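Local structure of HepC.19480.a.B1 (Helicobacter pylori, 6MTZ) at residues 9-15 and 64-70; 99-105 and 116-121; 123-127 and 152-156; 275-279 and 301-305. The protein is of unknown function but is probably a metal-dependent phosphoesterase of the DHH/DHHA1 family. One frame throughout, in Å; residues are numbered along the deposited sequence.

Interaction 1. Residues 9-15 and 64-70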
loop_
_atom_site.group_PDB
_atom_site.type_symbol
_atom_site.label_atom_id
_atom_site.label_comp_id
_atom_site.label_asym_id
_atom_site.label_seq_id
_atom_site.Cartn_x
_atom_site.Cartn_y
_atom_site.Cartn_z
ATOM N N MET A 9 15.339 16.341 -10.360
ATOM C CA MET A 9 15.819 15.107 -9.750
ATOM C C MET A 9 14.651 14.196 -9.386
ATOM O O MET A 9 13.671 14.641 -8.777
ATOM C CB MET A 9 16.644 15.396 -8.500
ATOM C CG MET A 9 16.971 14.150 -7.707
ATOM S SD MET A 9 17.675 14.552 -6.107
ATOM C CE MET A 9 16.212 15.100 -5.242
ATOM N N GLN A 10 14.775 12.918 -9.737
ATOM C CA GLN A 10 13.706 11.954 -9.537
ATOM C C GLN A 10 13.892 11.243 -8.207
ATOM O O GLN A 10 14.946 10.655 -7.948
ATOM C CB GLN A 10 13.672 10.942 -10.679
ATOM C CG GLN A 10 13.585 11.594 -12.051
ATOM C CD GLN A 10 12.254 12.296 -12.279
ATOM O OE1 GLN A 10 11.204 11.804 -11.851
ATOM N NE2 GLN A 10 12.293 13.452 -12.946
ATOM N N VAL A 11 12.864 11.288 -7.372
ATOM C CA VAL A 11 12.915 10.692 -6.045
ATOM C C VAL A 11 12.101 9.411 -6.050
ATOM O O VAL A 11 10.958 9.390 -6.526
ATOM C CB VAL A 11 12.408 11.666 -4.976
ATOM C CG1 VAL A 11 12.424 10.989 -3.619
ATOM C CG2 VAL A 11 13.270 12.932 -4.986
ATOM N N TYR A 12 12.698 8.343 -5.528
ATOM C CA TYR A 12 12.024 7.069 -5.313
ATOM C C TYR A 12 11.996 6.807 -3.815
ATOM O O TYR A 12 13.053 6.651 -3.195
ATOM C CB TYR A 12 12.746 5.947 -6.066
ATOM C CG TYR A 12 12.660 6.134 -7.560
ATOM C CD1 TYR A 12 13.549 6.967 -8.233
ATOM C CD2 TYR A 12 11.672 5.499 -8.295
ATOM C CE1 TYR A 12 13.459 7.152 -9.601
ATOM C CE2 TYR A 12 11.575 5.673 -9.661
ATOM C CZ TYR A 12 12.468 6.501 -10.312
ATOM O OH TYR A 12 12.359 6.679 -11.676
ATOM N N HIS A 13 10.796 6.770 -3.224
ATOM C CA HIS A 13 10.669 6.755 -1.769
ATOM C C HIS A 13 9.957 5.492 -1.306
ATOM O O HIS A 13 8.733 5.372 -1.444
ATOM C CB HIS A 13 9.945 8.003 -1.263
ATOM C CG HIS A 13 9.895 8.109 0.229
ATOM N ND1 HIS A 13 9.236 9.131 0.881
ATOM C CD2 HIS A 13 10.414 7.317 1.200
ATOM C CE1 HIS A 13 9.349 8.963 2.185
ATOM N NE2 HIS A 13 10.061 7.869 2.406
ATOM N N LEU A 14 10.717 4.590 -0.694
ATOM C CA LEU A 14 10.197 3.354 -0.116
ATOM C C LEU A 14 10.052 3.497 1.399
ATOM O O LEU A 14 11.014 3.882 2.085
ATOM C CB LEU A 14 11.128 2.189 -0.447
ATOM C CG LEU A 14 10.922 0.913 0.366
ATOM C CD1 LEU A 14 9.536 0.308 0.072
ATOM C CD2 LEU A 14 12.074 -0.087 0.121
ATOM N N SER A 15 8.863 3.162 1.920
ATOM C CA SER A 15 8.578 3.298 3.350
ATOM C C SER A 15 7.703 2.145 3.834
ATOM O O SER A 15 7.162 1.364 3.044
ATOM C CB SER A 15 7.895 4.640 3.674
ATOM O OG SER A 15 7.978 4.908 5.064
ATOM N N GLU A 64 19.487 12.507 -12.546
ATOM C CA GLU A 64 19.735 12.695 -11.121
ATOM C C GLU A 64 18.656 11.967 -10.332
ATOM O O GLU A 64 17.463 12.136 -10.607
ATOM C CB GLU A 64 19.751 14.181 -10.751
ATOM C CG GLU A 64 20.623 15.056 -11.653
ATOM C CD GLU A 64 22.097 14.991 -11.298
ATOM O OE1 GLU A 64 22.423 14.487 -10.205
ATOM O OE2 GLU A 64 22.931 15.443 -12.113
ATOM N N PHE A 65 19.069 11.174 -9.341
ATOM C CA PHE A 65 18.142 10.309 -8.627
ATOM C C PHE A 65 18.454 10.281 -7.140
ATOM O O PHE A 65 19.623 10.305 -6.744
ATOM C CB PHE A 65 18.192 8.879 -9.173
ATOM C CG PHE A 65 17.837 8.775 -10.623
ATOM C CD1 PHE A 65 18.818 8.862 -11.596
ATOM C CD2 PHE A 65 16.523 8.588 -11.016
ATOM C CE1 PHE A 65 18.493 8.764 -12.933
ATOM C CE2 PHE A 65 16.194 8.491 -12.350
ATOM C CZ PHE A 65 17.179 8.579 -13.310
ATOM N N LEU A 66 17.399 10.194 -6.327
ATOM C CA LEU A 66 17.522 9.998 -4.890
ATOM C C LEU A 66 16.661 8.818 -4.471
ATOM O O LEU A 66 15.434 8.864 -4.602
ATOM C CB LEU A 66 17.104 11.249 -4.113
ATOM C CG LEU A 66 16.956 10.991 -2.609
ATOM C CD1 LEU A 66 18.329 10.791 -1.955
ATOM C CD2 LEU A 66 16.191 12.121 -1.939
ATOM N N ILE A 67 17.296 7.767 -3.968
ATOM C CA ILE A 67 16.583 6.645 -3.374
ATOM C C ILE A 67 16.465 6.910 -1.881
ATOM O O ILE A 67 17.475 7.032 -1.177
ATOM C CB ILE A 67 17.302 5.317 -3.642
ATOM C CG1 ILE A 67 17.424 5.073 -5.139
ATOM C CG2 ILE A 67 16.551 4.171 -2.973
ATOM C CD1 ILE A 67 18.023 3.703 -5.478
ATOM N N LEU A 68 15.233 7.019 -1.401
ATOM C CA LEU A 68 14.949 7.359 -0.012
ATOM C C LEU A 68 14.188 6.199 0.615
ATOM O O LEU A 68 13.146 5.786 0.093
ATOM C CB LEU A 68 14.136 8.655 0.075
ATOM C CG LEU A 68 13.811 9.148 1.484
ATOM C CD1 LEU A 68 15.093 9.587 2.205
ATOM C CD2 LEU A 68 12.770 10.275 1.473
ATOM N N VAL A 69 14.713 5.670 1.718
ATOM C CA VAL A 69 14.136 4.522 2.410
ATOM C C VAL A 69 13.939 4.907 3.869
ATOM O O VAL A 69 14.895 5.310 4.540
ATOM C CB VAL A 69 15.029 3.269 2.292
ATOM C CG1 VAL A 69 14.347 2.047 2.913
ATOM C CG2 VAL A 69 15.401 2.995 0.826
ATOM N N SER A 70 12.714 4.764 4.365
ATOM C CA SER A 70 12.358 5.234 5.696
ATOM C C SER A 70 11.555 4.172 6.427
ATOM O O SER A 70 10.709 3.505 5.823
ATOM C CB SER A 70 11.536 6.537 5.639
ATOM O OG SER A 70 10.433 6.382 4.760
#
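Residues 9-15 and 64-70 are neighbouring parallel strands, 4.7 Å apart at the axes and 15° from parallel. The ladder starts at Gln10 N to Glu64 O (2.9 Å) and ends at Ser70 N to Leu14 O (3.0 Å). Gln10, Tyr12 and Leu14 turn their backbone polar groups to 64-70; Val11, His13 and Ser15 turn theirs to strand 35-39. One face carries Gln10, Tyr12, Leu14, Phe65, Ile67 and Val69. There Tyr12 CE1 meets Phe65 CD2 at 3.7 Å, edge to edge, and helix 43-59 covers Tyr12, Leu14 and Ile67. The other face carries Val11, His13, Leu66 and Leu68. Leu68 CD2 sits 3.6 Å above the centroid of the His13 ring, a CH-pi contact. His13 NE2 and Ser70 OG share a hydrogen bond of 2.8 Å, while ND1 bonds to Ser28. Strand 64-70 is the middle of a five-stranded parallel sheet; 10-15 lies between it and 35-39. With both ring nitrogens bonded and one face covered, His13 is firmly oriented inside the fold.

Interaction 2. Residues 99-105 and 116-121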
loop_
_atom_site.group_PDB
_atom_site.type_symbol
_atom_site.label_atom_id
_atom_site.label_comp_id
_atom_site.label_asym_id
_atom_site.label_seq_id
_atom_site.Cartn_x
_atom_site.Cartn_y
_atom_site.Cartn_z
ATOM N N GLN A 99 19.701 7.430 0.708
ATOM C CA GLN A 99 19.633 7.765 2.125
ATOM C C GLN A 99 18.582 6.887 2.787
ATOM O O GLN A 99 17.405 6.927 2.406
ATOM C CB GLN A 99 19.303 9.244 2.325
ATOM C CG GLN A 99 19.290 9.683 3.775
ATOM C CD GLN A 99 20.647 9.516 4.416
ATOM O OE1 GLN A 99 21.587 10.241 4.089
ATOM N NE2 GLN A 99 20.765 8.545 5.326
ATOM N N LEU A 100 19.004 6.097 3.767
ATOM C CA LEU A 100 18.091 5.308 4.585
ATOM C C LEU A 100 17.977 5.968 5.951
ATOM O O LEU A 100 18.995 6.293 6.571
ATOM C CB LEU A 100 18.561 3.852 4.722
ATOM C CG LEU A 100 17.564 2.900 5.425
ATOM C CD1 LEU A 100 17.525 1.516 4.790
ATOM C CD2 LEU A 100 17.824 2.766 6.932
ATOM N N LEU A 101 16.738 6.163 6.407
ATOM C CA LEU A 101 16.428 6.776 7.694
ATOM C C LEU A 101 15.548 5.822 8.482
ATOM O O LEU A 101 14.477 5.443 8.001
ATOM C CB LEU A 101 15.697 8.109 7.507
ATOM C CG LEU A 101 16.436 9.100 6.614
ATOM C CD1 LEU A 101 15.542 10.278 6.277
ATOM C CD2 LEU A 101 17.760 9.560 7.264
ATOM N N ASP A 102 15.971 5.451 9.692
ATOM C CA ASP A 102 15.197 4.486 10.467
ATOM C C ASP A 102 15.551 4.603 11.945
ATOM O O ASP A 102 16.551 5.221 12.322
ATOM C CB ASP A 102 15.418 3.047 9.973
ATOM C CG ASP A 102 14.563 2.036 10.732
ATOM O OD1 ASP A 102 13.365 2.325 10.918
ATOM O OD2 ASP A 102 15.085 0.991 11.179
ATOM N N HIS A 103 14.720 3.965 12.780
ATOM C CA HIS A 103 14.845 4.043 14.228
ATOM C C HIS A 103 14.785 2.685 14.930
ATOM O O HIS A 103 14.639 2.650 16.156
ATOM C CB HIS A 103 13.757 4.969 14.786
ATOM C CG HIS A 103 12.381 4.376 14.767
ATOM N ND1 HIS A 103 11.912 3.548 15.764
ATOM C CD2 HIS A 103 11.367 4.507 13.881
ATOM C CE1 HIS A 103 10.672 3.184 15.484
ATOM N NE2 HIS A 103 10.317 3.757 14.349
ATOM N N HIS A 104 14.912 1.573 14.202
ATOM C CA HIS A 104 14.751 0.230 14.760
ATOM C C HIS A 104 16.110 -0.332 15.173
ATOM O O HIS A 104 16.987 -0.529 14.325
ATOM C CB HIS A 104 14.082 -0.706 13.744
ATOM C CG HIS A 104 12.622 -0.443 13.527
ATOM N ND1 HIS A 104 12.155 0.465 12.599
ATOM C CD2 HIS A 104 11.522 -0.993 14.097
ATOM C CE1 HIS A 104 10.833 0.475 12.619
ATOM N NE2 HIS A 104 10.424 -0.401 13.517
ATOM N N ILE A 105 16.264 -0.633 16.466
ATOM C CA ILE A 105 17.539 -1.110 16.992
ATOM C C ILE A 105 17.974 -2.431 16.357
ATOM O O ILE A 105 19.158 -2.774 16.412
ATOM C CB ILE A 105 17.469 -1.235 18.532
ATOM C CG1 ILE A 105 18.866 -1.338 19.136
ATOM C CG2 ILE A 105 16.671 -2.462 18.938
ATOM C CD1 ILE A 105 19.780 -0.183 18.776
ATOM N N TRP A 116 25.394 5.447 4.163
ATOM C CA TRP A 116 24.072 5.921 3.774
ATOM C C TRP A 116 22.966 5.385 4.668
ATOM O O TRP A 116 21.805 5.765 4.475
ATOM C CB TRP A 116 23.752 5.530 2.319
ATOM C CG TRP A 116 24.015 4.069 1.998
ATOM C CD1 TRP A 116 25.157 3.542 1.465
ATOM C CD2 TRP A 116 23.118 2.965 2.191
ATOM N NE1 TRP A 116 25.030 2.181 1.318
ATOM C CE2 TRP A 116 23.788 1.801 1.750
ATOM C CE3 TRP A 116 21.815 2.845 2.689
ATOM C CZ2 TRP A 116 23.203 0.537 1.803
ATOM C CZ3 TRP A 116 21.235 1.585 2.739
ATOM C CH2 TRP A 116 21.923 0.454 2.294
ATOM N N TYR A 117 23.283 4.511 5.623
ATOM C CA TYR A 117 22.277 3.877 6.473
ATOM C C TYR A 117 22.311 4.571 7.833
ATOM O O TYR A 117 23.279 4.425 8.589
ATOM C CB TYR A 117 22.559 2.381 6.579
ATOM C CG TYR A 117 21.477 1.499 7.180
ATOM C CD1 TYR A 117 20.966 1.745 8.450
ATOM C CD2 TYR A 117 21.019 0.376 6.497
ATOM C CE1 TYR A 117 20.011 0.919 9.012
ATOM C CE2 TYR A 117 20.046 -0.453 7.049
ATOM C CZ TYR A 117 19.552 -0.176 8.307
ATOM O OH TYR A 117 18.603 -0.993 8.876
ATOM N N PHE A 118 21.268 5.344 8.132
ATOM C CA PHE A 118 21.222 6.194 9.317
ATOM C C PHE A 118 20.191 5.675 10.313
ATOM O O PHE A 118 19.003 5.565 9.986
ATOM C CB PHE A 118 20.902 7.651 8.951
ATOM C CG PHE A 118 20.740 8.540 10.151
ATOM C CD1 PHE A 118 21.850 9.032 10.819
ATOM C CD2 PHE A 118 19.486 8.854 10.633
ATOM C CE1 PHE A 118 21.707 9.830 11.931
ATOM C CE2 PHE A 118 19.339 9.646 11.746
ATOM C CZ PHE A 118 20.448 10.134 12.396
ATOM N N LEU A 119 20.637 5.426 11.542
ATOM C CA LEU A 119 19.792 4.904 12.612
ATOM C C LEU A 119 19.782 5.881 13.787
ATOM O O LEU A 119 20.839 6.230 14.316
ATOM C CB LEU A 119 20.293 3.521 13.054
ATOM C CG LEU A 119 19.634 2.890 14.278
ATOM C CD1 LEU A 119 18.137 2.862 14.093
ATOM C CD2 LEU A 119 20.160 1.475 14.499
ATOM N N ASP A 120 18.592 6.330 14.186
ATOM C CA ASP A 120 18.417 7.061 15.441
ATOM C C ASP A 120 17.198 6.482 16.147
ATOM O O ASP A 120 16.063 6.689 15.707
ATOM C CB ASP A 120 18.257 8.566 15.199
ATOM C CG ASP A 120 18.036 9.358 16.492
ATOM O OD1 ASP A 120 18.050 8.762 17.595
ATOM O OD2 ASP A 120 17.842 10.593 16.406
ATOM N N THR A 121 17.425 5.767 17.250
ATOM C CA THR A 121 16.339 5.070 17.932
ATOM C C THR A 121 15.476 5.992 18.780
ATOM O O THR A 121 14.474 5.535 19.341
ATOM C CB THR A 121 16.899 3.951 18.823
ATOM O OG1 THR A 121 17.662 4.524 19.896
ATOM C CG2 THR A 121 17.791 3.016 18.017
HETATM O O HOH W 1 13.012 3.813 18.327
#
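Asp102 holds His104 twice. His104 ND1 donates to Asp102 OD1 at 2.8 Å, and His104 N donates to Asp102 OD2 at 3.1 Å. The second bond makes an Asx turn just after the strand. Between the two segments, the backbone forms a parallel ladder. Leu100 N bonds to Trp116 O (2.9 Å), Phe118 N to Leu100 O (2.9 Å), Asp102 N to Phe118 O (3.0 Å) and Asp120 N to Asp102 O (3.0 Å). Beyond it, a water joins His103 ND1 (2.8 Å) to Thr121 O (2.5 Å). Asp120 itself forms a salt bridge with Arg123.

Packing differs on the two faces. Leu100 CD2 lies 3.5 Å over the centroid of the Tyr117 ring in a CH-pi contact, and Leu100 CB meets the edge of Trp116. On the other face, Leu101 CD2 touches Phe118 CD2 at 3.9 Å beneath helix 125-136. Leu119 CD1 packs under the turn, 3.5 Å from His104 N.

Strand 95-102, helix 108-111 and strand 117-119 form a beta-alpha-beta unit at the edge of the parallel sheet. Asp102, His103 and His104 match the DHH signature at a strand's C-terminal end. In relatives this signature contributes to a metal site; no metal is modelled here. The two carboxylate bonds fix Asp102 and His104 relative to each other; water ties the His103 ring to Thr121.

Interaction 3. Residues 123-127 and 152-156. With EDO (1,2-ethanediol), chain C.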
loop_
_atom_site.group_PDB
_atom_site.type_symbol
_atom_site.label_atom_id
_atom_site.label_comp_id
_atom_site.label_asym_id
_atom_site.label_seq_id
_atom_site.Cartn_x
_atom_site.Cartn_y
_atom_site.Cartn_z
ATOM N N ARG A 123 13.846 8.818 17.795
ATOM C CA ARG A 123 12.836 9.559 17.048
ATOM C C ARG A 123 12.067 8.593 16.165
ATOM O O ARG A 123 12.579 7.541 15.777
ATOM C CB ARG A 123 13.453 10.656 16.160
ATOM C CG ARG A 123 13.890 11.923 16.902
ATOM C CD ARG A 123 14.585 12.888 15.956
ATOM N NE ARG A 123 15.888 12.379 15.531
ATOM C CZ ARG A 123 16.549 12.805 14.458
ATOM N NH1 ARG A 123 16.031 13.746 13.682
ATOM N NH2 ARG A 123 17.731 12.280 14.152
ATOM N N CYS A 124 10.836 8.962 15.841
ATOM C CA CYS A 124 10.122 8.194 14.844
ATOM C C CYS A 124 10.721 8.485 13.475
ATOM O O CYS A 124 11.414 9.492 13.270
ATOM C CB CYS A 124 8.629 8.526 14.857
ATOM S SG CYS A 124 8.231 10.137 14.111
ATOM N N ALA A 125 10.449 7.585 12.527
ATOM C CA ALA A 125 11.002 7.747 11.187
ATOM C C ALA A 125 10.500 9.026 10.532
ATOM O O ALA A 125 11.264 9.709 9.841
ATOM C CB ALA A 125 10.665 6.530 10.329
ATOM N N THR A 126 9.223 9.376 10.746
ATOM C CA THR A 126 8.688 10.588 10.131
ATOM C C THR A 126 9.474 11.830 10.550
ATOM O O THR A 126 9.771 12.690 9.716
ATOM C CB THR A 126 7.207 10.740 10.472
ATOM O OG1 THR A 126 6.479 9.706 9.810
ATOM C CG2 THR A 126 6.676 12.072 9.960
ATOM N N LYS A 127 9.846 11.930 11.829
ATOM C CA LYS A 127 10.578 13.109 12.272
ATOM C C LYS A 127 11.991 13.120 11.702
ATOM O O LYS A 127 12.487 14.173 11.287
ATOM C CB LYS A 127 10.605 13.174 13.799
ATOM C CG LYS A 127 11.232 14.467 14.349
ATOM C CD LYS A 127 10.783 14.718 15.798
ATOM C CE LYS A 127 11.277 16.085 16.315
ATOM N NZ LYS A 127 11.116 16.205 17.800
ATOM N N VAL A 152 4.110 16.257 12.275
ATOM C CA VAL A 152 5.295 15.430 12.473
ATOM C C VAL A 152 5.487 15.127 13.950
ATOM O O VAL A 152 5.697 13.972 14.341
ATOM C CB VAL A 152 6.528 16.118 11.867
ATOM C CG1 VAL A 152 7.803 15.446 12.364
ATOM C CG2 VAL A 152 6.439 16.068 10.352
ATOM N N GLU A 153 5.401 16.160 14.793
ATOM C CA GLU A 153 5.612 15.975 16.222
ATOM C C GLU A 153 4.558 15.044 16.822
ATOM O O GLU A 153 4.864 14.222 17.699
ATOM C CB GLU A 153 5.616 17.336 16.923
ATOM C CG GLU A 153 6.080 17.270 18.383
ATOM C CD GLU A 153 7.558 16.868 18.538
ATOM O OE1 GLU A 153 8.334 16.936 17.550
ATOM O OE2 GLU A 153 7.944 16.482 19.663
ATOM N N MET A 154 3.313 15.152 16.349
ATOM C CA MET A 154 2.247 14.261 16.803
ATOM C C MET A 154 2.595 12.806 16.516
ATOM O O MET A 154 2.526 11.948 17.404
ATOM C CB MET A 154 0.925 14.632 16.120
ATOM C CG MET A 154 -0.154 13.518 16.229
ATOM S SD MET A 154 -1.467 13.606 14.983
ATOM C CE MET A 154 -0.707 12.781 13.580
ATOM N N VAL A 155 2.975 12.512 15.273
ATOM C CA VAL A 155 3.433 11.169 14.945
ATOM C C VAL A 155 4.577 10.763 15.860
ATOM O O VAL A 155 4.622 9.626 16.350
ATOM C CB VAL A 155 3.837 11.073 13.462
ATOM C CG1 VAL A 155 4.499 9.725 13.178
ATOM C CG2 VAL A 155 2.621 11.255 12.569
ATOM N N ASN A 156 5.507 11.681 16.128
ATOM C CA ASN A 156 6.640 11.319 16.983
ATOM C C ASN A 156 6.159 10.918 18.373
ATOM O O ASN A 156 6.574 9.883 18.910
ATOM C CB ASN A 156 7.652 12.463 17.074
ATOM C CG ASN A 156 8.997 12.000 17.655
ATOM O OD1 ASN A 156 9.760 11.287 16.996
ATOM N ND2 ASN A 156 9.263 12.368 18.897
HETATM C C1 EDO C . 8.610 18.992 14.091
HETATM O O1 EDO C . 8.440 18.904 15.512
HETATM C C2 EDO C . 9.788 18.123 13.650
HETATM O O2 EDO C . 10.965 18.911 13.445
#
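A cysteine caps a helix here. Cys124 occupies the N-cap of helix 125-136, and its SG accepts a hydrogen bond from Lys127 N at 3.3 Å. The backbone alternative, Lys127 N to Cys124 O, is only weak at 3.2 Å. The cap residue is itself fixed from the second helix: Cys124 N donates to Asn156 OD1 at 2.8 Å, nearly in line. Cys124 SG also packs against Val155 CG1 at 3.9 Å. The next two amides, of Ala125 and Thr126, donate to the carboxylate of Asp20, so the start of the helix is well supplied with acceptors.

The contact joins the beginning of helix 125-136, which follows the last strand of the parallel sheet, to the middle of helix 145-159. Both belong to the N-terminal domain, which carries the DHH signature. Asp20 lies in the His-x-Asp-x-Asp-Gly sequence near the N terminus, another hallmark of the family.

Further along, the contact turns apolar and then charged. Thr126 CG2 meets Val152 CG2 at 4.0 Å, and Val152 CG1 comes within 3.6 Å of Lys127 CA. The extended Lys127 side chain passes Asn156, with Lys127 CD 3.7 Å from Asn156 CG. Lys127 NZ forms a salt bridge with Glu153 OE1 (2.9 Å). A 1,2-ethanediol, probably from the crystallisation liquor, donates from O1 to Glu153 OE1 at 2.8 Å and also bonds to Glu131.

Interaction 4. Residues 275-279 and 301-305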
loop_
_atom_site.group_PDB
_atom_site.type_symbol
_atom_site.label_atom_id
_atom_site.label_comp_id
_atom_site.label_asym_id
_atom_site.label_seq_id
_atom_site.Cartn_x
_atom_site.Cartn_y
_atom_site.Cartn_z
ATOM N N ILE A 275 -15.177 -11.409 -0.899
ATOM C CA ILE A 275 -15.401 -10.890 -2.238
ATOM C C ILE A 275 -16.871 -10.921 -2.644
ATOM O O ILE A 275 -17.190 -10.628 -3.799
ATOM C CB ILE A 275 -14.540 -11.649 -3.265
ATOM C CG1 ILE A 275 -15.035 -13.085 -3.401
ATOM C CG2 ILE A 275 -13.057 -11.641 -2.848
ATOM C CD1 ILE A 275 -14.572 -13.734 -4.668
ATOM N N SER A 276 -17.783 -11.259 -1.728
ATOM C CA SER A 276 -19.181 -11.407 -2.132
ATOM C C SER A 276 -19.742 -10.097 -2.694
ATOM O O SER A 276 -20.166 -10.037 -3.852
ATOM C CB SER A 276 -20.024 -11.921 -0.965
ATOM O OG SER A 276 -19.744 -13.290 -0.722
ATOM N N VAL A 277 -19.703 -9.023 -1.907
ATOM C CA VAL A 277 -20.209 -7.738 -2.388
ATOM C C VAL A 277 -19.415 -7.279 -3.605
ATOM O O VAL A 277 -19.982 -6.845 -4.615
ATOM C CB VAL A 277 -20.169 -6.686 -1.266
ATOM C CG1 VAL A 277 -20.917 -5.398 -1.706
ATOM C CG2 VAL A 277 -20.745 -7.260 0.031
ATOM N N LEU A 278 -18.086 -7.392 -3.528
ATOM C CA LEU A 278 -17.228 -6.906 -4.603
ATOM C C LEU A 278 -17.534 -7.612 -5.917
ATOM O O LEU A 278 -17.761 -6.967 -6.948
ATOM C CB LEU A 278 -15.758 -7.112 -4.223
ATOM C CG LEU A 278 -14.788 -6.694 -5.325
ATOM C CD1 LEU A 278 -14.655 -5.180 -5.327
ATOM C CD2 LEU A 278 -13.449 -7.359 -5.161
ATOM N N ALA A 279 -17.512 -8.945 -5.901
ATOM C CA ALA A 279 -17.679 -9.709 -7.130
ATOM C C ALA A 279 -19.089 -9.555 -7.685
ATOM O O ALA A 279 -19.270 -9.440 -8.902
ATOM C CB ALA A 279 -17.351 -11.181 -6.880
ATOM N N VAL A 301 -8.628 -19.994 -2.440
ATOM C CA VAL A 301 -9.345 -19.430 -3.578
ATOM C C VAL A 301 -10.792 -19.173 -3.180
ATOM O O VAL A 301 -11.424 -20.014 -2.536
ATOM C CB VAL A 301 -9.287 -20.374 -4.800
ATOM C CG1 VAL A 301 -10.100 -19.800 -5.968
ATOM C CG2 VAL A 301 -7.848 -20.617 -5.214
ATOM N N SER A 302 -11.317 -18.017 -3.582
ATOM C CA SER A 302 -12.737 -17.694 -3.483
ATOM C C SER A 302 -13.283 -17.454 -4.880
ATOM O O SER A 302 -12.697 -16.685 -5.652
ATOM C CB SER A 302 -12.971 -16.453 -2.615
ATOM O OG SER A 302 -12.487 -16.655 -1.301
ATOM N N LEU A 303 -14.398 -18.103 -5.207
ATOM C CA LEU A 303 -15.028 -17.940 -6.508
ATOM C C LEU A 303 -16.463 -17.474 -6.328
ATOM O O LEU A 303 -17.150 -17.886 -5.392
ATOM C CB LEU A 303 -14.992 -19.243 -7.327
ATOM C CG LEU A 303 -13.631 -19.646 -7.916
ATOM C CD1 LEU A 303 -13.269 -21.038 -7.460
ATOM C CD2 LEU A 303 -13.621 -19.571 -9.448
ATOM N N ARG A 304 -16.893 -16.580 -7.210
ATOM C CA ARG A 304 -18.267 -16.106 -7.238
ATOM C C ARG A 304 -18.713 -16.080 -8.686
ATOM O O ARG A 304 -17.891 -15.919 -9.599
ATOM C CB ARG A 304 -18.422 -14.702 -6.628
ATOM C CG ARG A 304 -18.053 -14.594 -5.161
ATOM C CD ARG A 304 -19.083 -15.271 -4.258
ATOM N NE ARG A 304 -18.727 -15.078 -2.856
ATOM C CZ ARG A 304 -17.729 -15.715 -2.243
ATOM N NH1 ARG A 304 -16.987 -16.605 -2.894
ATOM N NH2 ARG A 304 -17.469 -15.460 -0.969
ATOM N N ALA A 305 -20.018 -16.242 -8.889
ATOM C CA ALA A 305 -20.626 -16.112 -10.204
ATOM C C ALA A 305 -21.987 -15.436 -10.077
ATOM O O ALA A 305 -22.484 -15.170 -8.977
ATOM C CB ALA A 305 -20.758 -17.472 -10.895
#
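Arg304 lays one face of its guanidinium over Ile275 CG1. Its aliphatic part is covered too: Arg304 CG lies 3.6 Å from Ile275 CD1, and Arg304 CB lies 3.7 Å from Ala279 CB. Both chi1 and chi2 are m, which folds the side chain back along its own strand. Arg304 NH1 donates to Leu303 O at 2.8 Å. Ser276 OG accepts from Arg304 NE at 3.0 Å and from Arg304 NH2 at 3.2 Å. The serine approaches at the edge of the group, near its plane, leaving the face to Ile275.

Ile275 is the N-cap residue of helix 276-285, and Ala279 N closes the first turn on Ile275 O at 2.7 Å. The helix connects strand 264-270 to its parallel neighbour 291-295, a beta-alpha-beta crossover in the mixed sheet of the C-terminal domain, which is probably a DHHA1 domain. Strand 300-305 lies next to 291-295. Ser302 and Arg304 point to the face that the helix covers; Leu303 between them points away and packs on helix 311-318. Tyr292 of the intervening strand touches Ile275 and Ala279 as well. Ile275 CD1 also reaches Ser302, 3.6 Å from its O and 3.8 Å from its CB.

How the interactions relate
The four contacts follow one another along the chain; none nests in or crosses another. Interaction 1 closes a long loop from the N-terminal strand, through strand 35-39 and two helices, back to 64-70. Interaction 2 closes a short beta-alpha-beta loop at the sheet edge. The two are joined because strands 64-70 and 95-102 are neighbours: Val69 O and Leu101 N lie 2.8 Å apart. Interaction 3 follows at once and ties the next two helices together. It touches interaction 2 where His103 CB meets Arg123 O at 3.0 Å. Interaction 4 stands apart in the C-terminal domain, its centre about 38 to 42 Å from the other centres.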